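Local coordinates for protein alternansucrase (Leuconostoc mesenteroides, PDB 6HVG) that belongs to glycoside hydrolase family 70, with a barrel-type domain of that family accompanied by choline-binding-like and putative cell wall binding repeats, at residues A[1310-1314]-A[1325-1330]. Sequence-based numbering, arbitrary orientation.
Sequences QAKDT and YFDKDG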
# COMPACT_ATOMS: atom_id res chain seq x y z
N GLN A 1310 7.50 31.40 -31.31
CA GLN A 1310 7.88 32.37 -30.30
C GLN A 1310 7.32 32.03 -28.94
O GLN A 1310 6.17 31.63 -28.83
CB GLN A 1310 7.41 33.76 -30.70
CG GLN A 1310 8.14 34.87 -29.93
CD GLN A 1310 7.63 36.26 -30.23
OE1 GLN A 1310 6.78 36.44 -31.09
NE2 GLN A 1310 8.15 37.25 -29.50
N ALA A 1311 8.14 32.22 -27.91
CA ALA A 1311 7.73 31.99 -26.53
C ALA A 1311 6.86 33.13 -26.06
O ALA A 1311 7.30 34.27 -26.00
CB ALA A 1311 8.96 31.86 -25.62
N LYS A 1312 5.63 32.82 -25.73
CA LYS A 1312 4.71 33.78 -25.10
C LYS A 1312 4.01 33.13 -23.94
O LYS A 1312 3.48 32.03 -24.08
CB LYS A 1312 3.62 34.26 -26.07
CG LYS A 1312 4.16 34.90 -27.31
CD LYS A 1312 3.07 35.58 -28.11
CE LYS A 1312 3.70 36.34 -29.27
NZ LYS A 1312 2.70 37.01 -30.13
N ASP A 1313 4.01 33.82 -22.79
CA ASP A 1313 3.29 33.38 -21.60
C ASP A 1313 3.74 31.97 -21.22
O ASP A 1313 2.95 31.03 -21.22
CB ASP A 1313 1.78 33.47 -21.85
CG ASP A 1313 0.95 33.17 -20.62
OD1 ASP A 1313 1.43 33.40 -19.48
OD2 ASP A 1313 -0.21 32.73 -20.82
N THR A 1314 5.03 31.85 -20.95
CA THR A 1314 5.63 30.56 -20.69
C THR A 1314 6.99 30.71 -20.04
O THR A 1314 7.65 31.72 -20.21
CB THR A 1314 5.79 29.75 -21.97
OG1 THR A 1314 6.04 28.39 -21.65
CG2 THR A 1314 6.94 30.26 -22.79
N TYR A 1325 11.10 33.82 -17.71
CA TYR A 1325 9.68 33.92 -18.01
C TYR A 1325 9.44 34.93 -19.14
O TYR A 1325 9.92 36.06 -19.09
CB TYR A 1325 8.90 34.34 -16.76
CG TYR A 1325 7.45 34.52 -17.07
CD1 TYR A 1325 6.66 33.44 -17.43
CD2 TYR A 1325 6.88 35.77 -17.06
CE1 TYR A 1325 5.33 33.62 -17.77
CE2 TYR A 1325 5.55 35.94 -17.39
CZ TYR A 1325 4.80 34.87 -17.75
OH TYR A 1325 3.47 35.03 -18.05
N PHE A 1326 8.68 34.51 -20.14
CA PHE A 1326 8.30 35.36 -21.25
C PHE A 1326 6.83 35.73 -21.12
O PHE A 1326 5.97 34.84 -21.05
CB PHE A 1326 8.57 34.65 -22.60
CG PHE A 1326 10.03 34.52 -22.91
CD1 PHE A 1326 10.79 33.57 -22.29
CD2 PHE A 1326 10.64 35.38 -23.80
CE1 PHE A 1326 12.14 33.47 -22.55
CE2 PHE A 1326 11.99 35.28 -24.07
CZ PHE A 1326 12.74 34.32 -23.44
N ASP A 1327 6.55 37.04 -21.13
CA ASP A 1327 5.20 37.56 -20.92
C ASP A 1327 4.27 37.34 -22.12
O ASP A 1327 4.68 36.78 -23.15
CB ASP A 1327 5.25 39.05 -20.51
CG ASP A 1327 5.84 39.97 -21.59
OD1 ASP A 1327 5.68 39.69 -22.80
OD2 ASP A 1327 6.45 41.01 -21.22
N LYS A 1328 3.02 37.76 -21.97
CA LYS A 1328 2.04 37.65 -23.04
C LYS A 1328 2.51 38.28 -24.34
O LYS A 1328 2.24 37.75 -25.42
CB LYS A 1328 0.75 38.33 -22.61
CG LYS A 1328 -0.05 37.67 -21.50
CD LYS A 1328 -1.26 38.53 -21.14
CE LYS A 1328 -0.93 40.03 -20.95
NZ LYS A 1328 -2.10 40.86 -20.59
N ASP A 1329 3.24 39.39 -24.25
CA ASP A 1329 3.76 40.10 -25.44
C ASP A 1329 4.93 39.42 -26.15
O ASP A 1329 5.27 39.78 -27.26
CB ASP A 1329 4.13 41.54 -25.07
CG ASP A 1329 2.90 42.36 -24.64
OD1 ASP A 1329 1.78 42.04 -25.07
OD2 ASP A 1329 3.06 43.33 -23.88
N GLY A 1330 5.53 38.43 -25.49
CA GLY A 1330 6.60 37.63 -26.07
C GLY A 1330 7.97 38.08 -25.63
O GLY A 1330 8.97 37.74 -26.27
O HOH W 1 9.46 35.33 -27.18
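Thr1314 and Phe1326 face each other as an antiparallel hydrogen-bonded pair at the open end of the hairpin of strands 1314-1317 and 1323-1326, and the irregularity beside them is a worked example of the G1 beta bulge. Phe1326 N gives a nearly straight bond to Thr1314 O (3.0 Å), while Phe1326 O receives Thr1314 N at 3.1 Å and, more weakly, Asp1313 N. Asp1313 N makes its straighter bond to Asp1327 O (3.1 Å, 150° at the hydrogen), approaching from above the plane of that carbonyl. Gly1330 N, closing the type I turn of 1327-1330, reaches the same oxygen from the opposite face.

Among polar side chains, Asp1313 and Tyr1325 run alongside each other, pointing the same way. Their carboxylate and ring planes are almost perpendicular, and Tyr1325 OH donates to the anti lone pair of Asp1313 OD1 (3.0 Å). Gln1310 NE2 bonds weakly to Gly1330 O, and a water lies close to both and to Ala1311 O.

The apolar part is a CH-pi contact: Ala1311 CB sits over one face of the Phe1326 ring, offset toward its rim, 4.3 Å from the centroid, and Tyr1303 and Ile1316 also touch this pair. With CG anti to the carbonyl carbon (chi1 -58°), the extended Lys1312 chain passes Gly1330 CA and lays CD against Lys1328 O.

Backbone polar groups thus carry most of the joint: two donors share Asp1327 O, tying the bulge to the turn. The hairpin and its turn belong to a putative cell wall binding repeat; the tyrosine hydroxyl and Ser1348 N each hold one oxygen of the Asp1313 carboxylate, the latter weakly.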